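Local coordinates for protein 3-methylornithine synthase (Methanosarcina barkeri, PDB 3T7V) that catalyses the radical-based isomerisation of L-lysine to (3R)-3-methyl-D-ornithine, a step in pyrrolysine biosynthesis, using a [4Fe-4S] cluster and S-adenosylmethionine, at residues 273-279 / 294-300; 50-55 / 266-272; 47-51 / 290-295. All blocks are in the same frame, centred on the assembly; numbering follows the deposited sequence.

Contact 1: 273-279 / 294-300; sequences LIPASLD and ANIVTSI. With MD0 (5-amino-D-isoleucine), chain D.
Ser299 and Asp279 both hold the amino nitrogen of the bound product, 5-amino-D-isoleucine (MD0): it reaches Ser299 OG at 2.8 Å and, more weakly, Asp279 OD2 at 3.1 Å. Ser299 lies near the C-terminal end of strand 296-300 and Asp279 just beyond that of the parallel strand 275-277, in a beta-alpha-beta unit of the TIM-barrel-like radical SAM fold, where such enzymes bind their substrates. Two hydroxyls bind the carboxylate oxygens. Ser277 OG donates to MD0 OXT at 2.6 Å and accepts from Asp279 N, capping helix 278-291; Thr298 OG1 donates to MD0 O at 2.8 Å. Arg235, Tyr169, Ser146 and Asp112 also bond to the ligand. A chi1 of 70° sets the threonine hydroxyl between its own N and carbonyl carbon and sends the methyl CG2 against Pro275 CB, 3.6 Å away. Asp279 is itself fixed by a salt bridge to Arg322 and by the backbone N-H groups of Val310 and Ala311.

Beneath the site the strands pair in a parallel ladder. Ala276 N meets Ile296 O at 2.6 Å, and Leu278 N bonds to Thr298 O, whereas Thr298 N comes to Ala276 O from 44° out of the carbonyl plane. Proline is tolerated at 275 because this pairing uses its neighbours' N-H groups. On the sheet face turned from the product, Ala276 CB lies 3.8 Å from Ala294 CB, and Leu278 CD2 packs on Val297 CG1. At the strand entrance, Asn295 imitates a peptide: its side-chain OD1 accepts from Ile274 N at 2.9 Å while its backbone N donates to Ile274 O.

Contact 2: 50-55 / 266-272; sequences VRDHYF and RLMFPKR
The Tyr54 ring is sandwiched: Lys271 CG sits over the centre of one face, 3.9 Å from the centroid and 8° off the normal, a CH-pi contact, and His53 CD2 covers the opposite face. The lysine suits this rim because its methylene chain can lie on the ring while the ammonium group runs on outward. The Phe55 ring offers its edge instead, CZ coming 3.4 Å from Lys271 O with Pro270 O also near the ring plane. One face of the Arg266 guanidinium takes Arg51 CG and Phe55 CD2, the phenyl and guanidinium planes standing 57° apart.

Arg266 bends at chi2 and chi3, curling back over its own turn. Its NH1 donates to Arg272 O at 2.8 Å, close to the guanidinium plane, and to Pro270 O at 2.9 Å, the latter approached from well above the carbonyl plane. NE bonds to Gly293 O. A leucine in place of Arg266 would probably leave the Pro270 and Arg272 carbonyls without their common donor and the turn freer to shift. The Arg51 guanidinium turns away from Arg266: its NE and NH2 hold Asp52 OD1, and its NH1 bonds to Leu290 O and Ala294 O.

Below these polar ends the packing is aliphatic and close. Val50 CG1 presses on Pro270 CB at 3.4 Å, tighter than usual, and Val50 CG2 meets Leu267 CD2. Proline fits the bend, a type I turn from Phe269 to Arg272 that carries the chain out of helix 258-268 towards barrel strand 275-277; helix 37-55 thus packs on an alpha-to-beta connection of the TIM-barrel fold.

Contact 3: 47-51 / 290-295; sequences ARKVR and LNAGAN
Leu290 O, in the last turn of helix 278-291, receives Arg51 NH1 at 2.7 Å and, from the opposite face of its carbonyl plane, Gly293 N at 3.0 Å. One oxygen thus serves both the helix end and the neighbouring helix 37-55. Asn291 follows: its O takes Arg48 NH1 at 2.9 Å, in the carbonyl plane and on a lone pair, while Arg48 NH2 forms a salt bridge with Glu41. The Asn291 side chain also joins in, since a water donates to its OD1 and accepts from Arg51 NH2.

Next, the carbonyl of Ala292 faces helix 37-55, its O only 3.2 Å from Ala47 CB; the same oxygen accepts from Ser263 OG. The small alanine allows the backbones to come this near. Gly293 turns the chain with a phi of 120°, an angle at which a side chain would jam against the preceding carbonyl, and a beta carbon here would also crowd Ala47 CB. Its own O packs against Arg51 CG.

Ala294 O is the second acceptor of Arg51 NH1, at 2.8 Å and nearly in the guanidinium plane. To reach it the arginine folds sharply, with chi2 at -104° and chi3 at -31°, both off the usual staggered values, and its CG and CD pass alongside Asn295 CB, each 4.1 Å from it. Positive charge beside several carbonyls at a helix C-terminus is likely to be favourable. The glycine-centred reversal is a Schellman motif, here closing the helix of the beta-alpha-beta unit that leads into strand 296-300.

In the fold
Contact 1 lies near the centre of the chain, entirely buried, and combines a parallel strand ladder with hydroxyls that hold the product. Contacts 2 and 3 sit about 17 and 16 Å from that centre, where helix 37-55 packs on the far ends of the units that supply those strands: contact 2 after helix 258-268, contact 3 after helix 278-291. Contact 2 is partly open and works through rings, aliphatic packing and a curled arginine; contact 3 is buried and relies on arginines binding backbone carbonyls. Arg51 belongs to both. Asn295, shared by contacts 1 and 3, also touches Phe55 and Arg266 of contact 2, so all three meet where strand 296-300 begins.

Contact 1: 273-279 / 294-300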
loop_
_atom_site.group_PDB
_atom_site.type_symbol
_atom_site.label_atom_id
_atom_site.label_comp_id
_atom_site.label_asym_id
_atom_site.label_seq_id
_atom_site.Cartn_x
_atom_site.Cartn_y
_atom_site.Cartn_z
ATOM N N LEU A 273 9.677 4.981 -0.667
ATOM C CA LEU A 273 9.092 4.001 0.197
ATOM C C LEU A 273 8.431 2.919 -0.623
ATOM O O LEU A 273 7.735 3.245 -1.617
ATOM C CB LEU A 273 8.015 4.677 1.072
ATOM C CG LEU A 273 8.599 5.716 2.053
ATOM C CD1 LEU A 273 7.430 6.450 2.709
ATOM C CD2 LEU A 273 9.441 5.035 3.062
ATOM N N ILE A 274 8.625 1.650 -0.258
ATOM C CA ILE A 274 7.987 0.514 -0.942
ATOM C C ILE A 274 7.551 -0.431 0.130
ATOM O O ILE A 274 8.404 -0.893 0.935
ATOM C CB ILE A 274 8.962 -0.238 -1.881
ATOM C CG1 ILE A 274 9.545 0.764 -2.871
ATOM C CG2 ILE A 274 8.269 -1.444 -2.542
ATOM C CD1 ILE A 274 10.619 0.181 -3.857
ATOM N N PRO A 275 6.246 -0.744 0.232
ATOM C CA PRO A 275 5.712 -1.537 1.344
ATOM C C PRO A 275 5.899 -2.987 1.253
ATOM O O PRO A 275 5.841 -3.592 0.114
ATOM C CB PRO A 275 4.238 -1.162 1.371
ATOM C CG PRO A 275 3.884 -0.749 0.034
ATOM C CD PRO A 275 5.164 -0.169 -0.585
ATOM N N ALA A 276 6.086 -3.615 2.414
ATOM C CA ALA A 276 5.934 -5.039 2.584
ATOM C C ALA A 276 4.588 -5.176 3.364
ATOM O O ALA A 276 4.543 -4.935 4.592
ATOM C CB ALA A 276 7.112 -5.565 3.400
ATOM N N SER A 277 3.513 -5.535 2.673
ATOM C CA SER A 277 2.182 -5.670 3.283
ATOM C C SER A 277 1.959 -7.016 3.954
ATOM O O SER A 277 2.193 -8.063 3.342
ATOM C CB SER A 277 1.084 -5.485 2.208
ATOM O OG SER A 277 -0.210 -5.726 2.795
ATOM N N LEU A 278 1.474 -6.995 5.192
ATOM C CA LEU A 278 1.127 -8.256 5.900
ATOM C C LEU A 278 -0.198 -8.844 5.341
ATOM O O LEU A 278 -0.552 -9.971 5.639
ATOM C CB LEU A 278 0.885 -7.949 7.357
ATOM C CG LEU A 278 2.047 -7.406 8.200
ATOM C CD1 LEU A 278 1.737 -7.468 9.698
ATOM C CD2 LEU A 278 3.355 -8.084 7.926
ATOM N N ASP A 279 -0.942 -8.038 4.555
ATOM C CA ASP A 279 -2.283 -8.461 4.144
ATOM C C ASP A 279 -2.275 -9.633 3.126
ATOM O O ASP A 279 -3.297 -10.315 2.952
ATOM C CB ASP A 279 -2.969 -7.239 3.475
ATOM C CG ASP A 279 -4.477 -7.230 3.581
ATOM O OD1 ASP A 279 -5.098 -7.891 4.442
ATOM O OD2 ASP A 279 -5.046 -6.398 2.802
ATOM N N ALA A 294 11.728 -4.070 -0.084
ATOM C CA ALA A 294 10.782 -3.168 0.595
ATOM C C ALA A 294 11.440 -2.531 1.838
ATOM O O ALA A 294 12.405 -3.043 2.395
ATOM C CB ALA A 294 9.530 -3.935 1.028
ATOM N N ASN A 295 10.869 -1.407 2.281
ATOM C CA ASN A 295 11.439 -0.688 3.470
ATOM C C ASN A 295 10.401 -0.212 4.499
ATOM O O ASN A 295 10.746 0.483 5.402
ATOM C CB ASN A 295 12.415 0.426 3.029
ATOM C CG ASN A 295 11.710 1.574 2.294
ATOM O OD1 ASN A 295 10.631 1.456 1.852
ATOM N ND2 ASN A 295 12.376 2.650 2.115
ATOM N N ILE A 296 9.126 -0.487 4.249
ATOM C CA ILE A 296 8.061 -0.118 5.196
ATOM C C ILE A 296 7.106 -1.284 5.317
ATOM O O ILE A 296 6.694 -1.875 4.307
ATOM C CB ILE A 296 7.364 1.238 4.794
ATOM C CG1 ILE A 296 6.191 1.561 5.738
ATOM C CG2 ILE A 296 6.862 1.232 3.329
ATOM C CD1 ILE A 296 5.796 3.051 5.559
ATOM N N VAL A 297 6.693 -1.602 6.506
ATOM C CA VAL A 297 5.803 -2.748 6.744
ATOM C C VAL A 297 4.390 -2.129 6.989
ATOM O O VAL A 297 4.269 -1.154 7.730
ATOM C CB VAL A 297 6.193 -3.583 7.949
ATOM C CG1 VAL A 297 5.246 -4.766 8.159
ATOM C CG2 VAL A 297 7.617 -4.137 7.796
ATOM N N THR A 298 3.409 -2.645 6.213
ATOM C CA THR A 298 2.065 -2.099 6.279
ATOM C C THR A 298 1.074 -3.222 6.566
ATOM O O THR A 298 1.414 -4.406 6.583
ATOM C CB THR A 298 1.678 -1.406 4.950
ATOM O OG1 THR A 298 1.489 -2.392 3.910
ATOM C CG2 THR A 298 2.732 -0.344 4.519
ATOM N N SER A 299 -0.152 -2.788 6.840
ATOM C CA SER A 299 -1.236 -3.731 7.177
ATOM C C SER A 299 -0.990 -4.371 8.549
ATOM O O SER A 299 -1.430 -5.488 8.847
ATOM C CB SER A 299 -1.522 -4.799 6.119
ATOM O OG SER A 299 -2.990 -5.014 6.060
ATOM N N ILE A 300 -0.271 -3.623 9.403
ATOM C CA ILE A 300 -0.097 -4.003 10.811
ATOM C C ILE A 300 -1.375 -3.537 11.499
ATOM O O ILE A 300 -1.791 -2.404 11.355
ATOM C CB ILE A 300 1.122 -3.285 11.419
ATOM C CG1 ILE A 300 2.376 -3.558 10.553
ATOM C CG2 ILE A 300 1.263 -3.762 12.862
ATOM C CD1 ILE A 300 3.594 -2.801 11.090
HETATM C C MD0 D . -2.075 -2.620 3.185
HETATM N N MD0 D . -4.145 -3.628 3.955
HETATM O O MD0 D . -1.202 -1.756 3.406
HETATM C CA MD0 D . -3.478 -2.370 3.638
HETATM C CB MD0 D . -4.276 -1.601 2.541
HETATM C CD MD0 D . -4.573 0.841 1.745
HETATM N NE MD0 D . -3.903 2.134 1.684
HETATM C CG MD0 D . -3.645 -0.187 2.386
HETATM C CG2 MD0 D . -4.307 -2.313 1.164
HETATM O OXT MD0 D . -1.839 -3.687 2.605
#

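Contact 2: 50-55 / 266-272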
loop_
_atom_site.group_PDB
_atom_site.type_symbol
_atom_site.label_atom_id
_atom_site.label_comp_id
_atom_site.label_asym_id
_atom_site.label_seq_id
_atom_site.Cartn_x
_atom_site.Cartn_y
_atom_site.Cartn_z
ATOM N N VAL A 50 20.557 -1.682 -3.027
ATOM C CA VAL A 50 20.063 -0.323 -3.266
ATOM C C VAL A 50 19.329 0.135 -2.013
ATOM O O VAL A 50 19.592 1.230 -1.509
ATOM C CB VAL A 50 19.097 -0.293 -4.521
ATOM C CG1 VAL A 50 18.550 1.111 -4.708
ATOM C CG2 VAL A 50 19.916 -0.683 -5.746
ATOM N N ARG A 51 18.431 -0.713 -1.500
ATOM C CA ARG A 51 17.675 -0.310 -0.298
ATOM C C ARG A 51 18.601 -0.061 0.912
ATOM O O ARG A 51 18.424 0.913 1.633
ATOM C CB ARG A 51 16.762 -1.436 0.079
ATOM C CG ARG A 51 15.669 -1.101 1.087
ATOM C CD ARG A 51 15.957 -1.602 2.457
ATOM N NE ARG A 51 16.740 -2.824 2.633
ATOM C CZ ARG A 51 16.251 -4.063 2.665
ATOM N NH1 ARG A 51 14.961 -4.285 2.565
ATOM N NH2 ARG A 51 17.053 -5.103 2.846
ATOM N N ASP A 52 19.649 -0.885 1.045
ATOM C CA ASP A 52 20.543 -0.740 2.203
ATOM C C ASP A 52 21.359 0.540 2.064
ATOM O O ASP A 52 21.686 1.191 3.046
ATOM C CB ASP A 52 21.488 -1.956 2.302
ATOM C CG ASP A 52 20.779 -3.277 2.702
ATOM O OD1 ASP A 52 19.582 -3.312 3.112
ATOM O OD2 ASP A 52 21.458 -4.346 2.601
ATOM N N HIS A 53 21.688 0.919 0.831
ATOM C CA HIS A 53 22.447 2.130 0.598
ATOM C C HIS A 53 21.719 3.333 1.112
ATOM O O HIS A 53 22.317 4.188 1.772
ATOM C CB HIS A 53 22.762 2.280 -0.868
ATOM C CG HIS A 53 23.580 3.520 -1.170
ATOM N ND1 HIS A 53 24.949 3.555 -1.031
ATOM C CD2 HIS A 53 23.204 4.775 -1.574
ATOM C CE1 HIS A 53 25.398 4.777 -1.361
ATOM N NE2 HIS A 53 24.353 5.526 -1.690
ATOM N N TYR A 54 20.404 3.424 0.809
ATOM C CA TYR A 54 19.630 4.611 1.190
ATOM C C TYR A 54 18.924 4.506 2.535
ATOM O O TYR A 54 18.612 5.548 3.133
ATOM C CB TYR A 54 18.598 4.934 0.110
ATOM C CG TYR A 54 19.247 5.438 -1.133
ATOM C CD1 TYR A 54 19.873 6.665 -1.129
ATOM C CD2 TYR A 54 19.251 4.685 -2.276
ATOM C CE1 TYR A 54 20.476 7.117 -2.297
ATOM C CE2 TYR A 54 19.890 5.127 -3.448
ATOM C CZ TYR A 54 20.505 6.349 -3.416
ATOM O OH TYR A 54 21.139 6.823 -4.539
ATOM N N PHE A 55 18.702 3.274 3.017
ATOM C CA PHE A 55 17.899 3.088 4.241
ATOM C C PHE A 55 18.557 2.265 5.309
ATOM O O PHE A 55 18.010 2.091 6.426
ATOM C CB PHE A 55 16.499 2.498 3.913
ATOM C CG PHE A 55 15.714 3.388 3.027
ATOM C CD1 PHE A 55 15.028 4.502 3.571
ATOM C CD2 PHE A 55 15.721 3.211 1.635
ATOM C CE1 PHE A 55 14.294 5.382 2.721
ATOM C CE2 PHE A 55 15.025 4.105 0.834
ATOM C CZ PHE A 55 14.275 5.165 1.328
ATOM N N ARG A 266 12.225 -1.193 -6.538
ATOM C CA ARG A 266 13.393 -0.626 -5.781
ATOM C C ARG A 266 14.486 -0.157 -6.748
ATOM O O ARG A 266 15.157 0.868 -6.478
ATOM C CB ARG A 266 13.934 -1.655 -4.816
ATOM C CG ARG A 266 15.204 -1.267 -4.032
ATOM C CD ARG A 266 15.023 0.046 -3.281
ATOM N NE ARG A 266 14.074 -0.128 -2.191
ATOM C CZ ARG A 266 13.435 0.882 -1.586
ATOM N NH1 ARG A 266 13.613 2.133 -1.933
ATOM N NH2 ARG A 266 12.494 0.604 -0.671
ATOM N N LEU A 267 14.603 -0.877 -7.859
ATOM C CA LEU A 267 15.658 -0.497 -8.780
ATOM C C LEU A 267 15.239 0.738 -9.592
ATOM O O LEU A 267 16.074 1.450 -10.094
ATOM C CB LEU A 267 16.010 -1.699 -9.687
ATOM C CG LEU A 267 16.619 -2.920 -8.952
ATOM C CD1 LEU A 267 16.832 -4.123 -9.879
ATOM C CD2 LEU A 267 17.951 -2.557 -8.337
ATOM N N MET A 268 13.935 0.930 -9.813
ATOM C CA MET A 268 13.374 2.085 -10.501
ATOM C C MET A 268 13.188 3.329 -9.622
ATOM O O MET A 268 13.255 4.439 -10.134
ATOM C CB MET A 268 11.980 1.780 -11.095
ATOM C CG MET A 268 12.069 0.797 -12.245
ATOM S SD MET A 268 10.357 0.610 -12.905
ATOM C CE MET A 268 9.997 2.286 -13.560
ATOM N N PHE A 269 12.825 3.142 -8.340
ATOM C CA PHE A 269 12.568 4.205 -7.414
ATOM C C PHE A 269 13.455 4.009 -6.175
ATOM O O PHE A 269 12.993 3.694 -5.045
ATOM C CB PHE A 269 11.096 4.108 -6.944
ATOM C CG PHE A 269 10.097 4.209 -8.057
ATOM C CD1 PHE A 269 9.559 3.103 -8.684
ATOM C CD2 PHE A 269 9.578 5.500 -8.411
ATOM C CE1 PHE A 269 8.612 3.220 -9.749
ATOM C CE2 PHE A 269 8.649 5.608 -9.450
ATOM C CZ PHE A 269 8.152 4.481 -10.118
ATOM N N PRO A 270 14.761 4.127 -6.322
ATOM C CA PRO A 270 15.688 3.677 -5.326
ATOM C C PRO A 270 15.520 4.395 -3.961
ATOM O O PRO A 270 15.782 3.780 -2.924
ATOM C CB PRO A 270 17.075 3.918 -5.946
ATOM C CG PRO A 270 16.780 4.867 -7.054
ATOM C CD PRO A 270 15.427 4.544 -7.567
ATOM N N LYS A 271 15.065 5.648 -3.996
ATOM C CA LYS A 271 15.005 6.463 -2.772
ATOM C C LYS A 271 13.617 6.460 -2.156
ATOM O O LYS A 271 13.395 7.226 -1.189
ATOM C CB LYS A 271 15.382 7.901 -3.117
ATOM C CG LYS A 271 16.856 8.007 -3.555
ATOM C CD LYS A 271 17.241 9.437 -4.014
ATOM C CE LYS A 271 18.642 9.500 -4.608
ATOM N NZ LYS A 271 19.141 10.907 -4.715
ATOM N N ARG A 272 12.665 5.687 -2.736
ATOM C CA ARG A 272 11.236 5.863 -2.310
ATOM C C ARG A 272 10.841 4.797 -1.284
ATOM O O ARG A 272 11.563 3.864 -0.988
ATOM C CB ARG A 272 10.315 5.861 -3.542
ATOM C CG ARG A 272 10.720 6.981 -4.557
ATOM C CD ARG A 272 10.523 8.344 -3.909
ATOM N NE ARG A 272 10.613 9.437 -4.846
ATOM C CZ ARG A 272 10.253 10.690 -4.574
ATOM N NH1 ARG A 272 9.783 11.012 -3.380
ATOM N NH2 ARG A 272 10.369 11.617 -5.511
#

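Contact 3: 47-51 / 290-295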
loop_
_atom_site.group_PDB
_atom_site.type_symbol
_atom_site.label_atom_id
_atom_site.label_comp_id
_atom_site.label_asym_id
_atom_site.label_seq_id
_atom_site.Cartn_x
_atom_site.Cartn_y
_atom_site.Cartn_z
ATOM N N ALA A 47 18.369 -5.482 -5.391
ATOM C CA ALA A 47 17.441 -4.537 -4.736
ATOM C C ALA A 47 17.800 -4.325 -3.255
ATOM O O ALA A 47 17.661 -3.200 -2.762
ATOM C CB ALA A 47 16.017 -5.081 -4.883
ATOM N N ARG A 48 18.225 -5.347 -2.529
ATOM C CA ARG A 48 18.635 -5.087 -1.141
ATOM C C ARG A 48 19.884 -4.174 -1.095
ATOM O O ARG A 48 19.990 -3.350 -0.193
ATOM C CB ARG A 48 18.942 -6.403 -0.442
ATOM C CG ARG A 48 17.755 -7.300 -0.163
ATOM C CD ARG A 48 18.085 -8.409 0.851
ATOM N NE ARG A 48 19.173 -9.311 0.367
ATOM C CZ ARG A 48 18.982 -10.401 -0.350
ATOM N NH1 ARG A 48 17.757 -10.747 -0.773
ATOM N NH2 ARG A 48 20.058 -11.132 -0.692
ATOM N N LYS A 49 20.828 -4.303 -2.042
ATOM C CA LYS A 49 21.960 -3.389 -2.040
ATOM C C LYS A 49 21.532 -1.929 -2.147
ATOM O O LYS A 49 22.007 -1.031 -1.453
ATOM C CB LYS A 49 22.891 -3.721 -3.216
ATOM C CG LYS A 49 24.236 -2.965 -3.156
ATOM C CD LYS A 49 25.170 -3.250 -4.336
ATOM C CE LYS A 49 25.717 -4.663 -4.294
ATOM N NZ LYS A 49 26.395 -5.023 -5.586
ATOM N N VAL A 50 20.557 -1.682 -3.027
ATOM C CA VAL A 50 20.063 -0.323 -3.266
ATOM C C VAL A 50 19.329 0.135 -2.013
ATOM O O VAL A 50 19.592 1.230 -1.509
ATOM C CB VAL A 50 19.097 -0.293 -4.521
ATOM C CG1 VAL A 50 18.550 1.111 -4.708
ATOM C CG2 VAL A 50 19.916 -0.683 -5.746
ATOM N N ARG A 51 18.431 -0.713 -1.500
ATOM C CA ARG A 51 17.675 -0.310 -0.298
ATOM C C ARG A 51 18.601 -0.061 0.912
ATOM O O ARG A 51 18.424 0.913 1.633
ATOM C CB ARG A 51 16.762 -1.436 0.079
ATOM C CG ARG A 51 15.669 -1.101 1.087
ATOM C CD ARG A 51 15.957 -1.602 2.457
ATOM N NE ARG A 51 16.740 -2.824 2.633
ATOM C CZ ARG A 51 16.251 -4.063 2.665
ATOM N NH1 ARG A 51 14.961 -4.285 2.565
ATOM N NH2 ARG A 51 17.053 -5.103 2.846
ATOM N N LEU A 290 10.510 -7.711 2.388
ATOM C CA LEU A 290 11.699 -6.933 2.791
ATOM C C LEU A 290 12.986 -7.416 2.116
ATOM O O LEU A 290 13.808 -6.571 1.635
ATOM C CB LEU A 290 11.930 -6.951 4.323
ATOM C CG LEU A 290 10.759 -6.274 5.104
ATOM C CD1 LEU A 290 10.880 -6.677 6.588
ATOM C CD2 LEU A 290 10.813 -4.726 4.940
ATOM N N ASN A 291 13.145 -8.755 1.975
ATOM C CA ASN A 291 14.338 -9.249 1.276
ATOM C C ASN A 291 14.288 -9.057 -0.213
ATOM O O ASN A 291 15.289 -9.280 -0.877
ATOM C CB ASN A 291 14.522 -10.720 1.631
ATOM C CG ASN A 291 15.050 -10.891 3.035
ATOM O OD1 ASN A 291 15.726 -9.972 3.589
ATOM N ND2 ASN A 291 14.793 -12.049 3.626
ATOM N N ALA A 292 13.177 -8.593 -0.762
ATOM C CA ALA A 292 13.115 -8.204 -2.196
ATOM C C ALA A 292 13.303 -6.665 -2.355
ATOM O O ALA A 292 13.340 -6.177 -3.492
ATOM C CB ALA A 292 11.756 -8.576 -2.787
ATOM N N GLY A 293 13.462 -5.930 -1.248
ATOM C CA GLY A 293 13.746 -4.480 -1.357
ATOM C C GLY A 293 12.743 -3.539 -0.728
ATOM O O GLY A 293 12.906 -2.351 -0.805
ATOM N N ALA A 294 11.728 -4.070 -0.084
ATOM C CA ALA A 294 10.782 -3.168 0.595
ATOM C C ALA A 294 11.440 -2.531 1.838
ATOM O O ALA A 294 12.405 -3.043 2.395
ATOM C CB ALA A 294 9.530 -3.935 1.028
ATOM N N ASN A 295 10.869 -1.407 2.281
ATOM C CA ASN A 295 11.439 -0.688 3.470
ATOM C C ASN A 295 10.401 -0.212 4.499
ATOM O O ASN A 295 10.746 0.483 5.402
ATOM C CB ASN A 295 12.415 0.426 3.029
ATOM C CG ASN A 295 11.710 1.574 2.294
ATOM O OD1 ASN A 295 10.631 1.456 1.852
ATOM N ND2 ASN A 295 12.376 2.650 2.115
HETATM O O HOH W 1 15.838 -7.318 4.096
#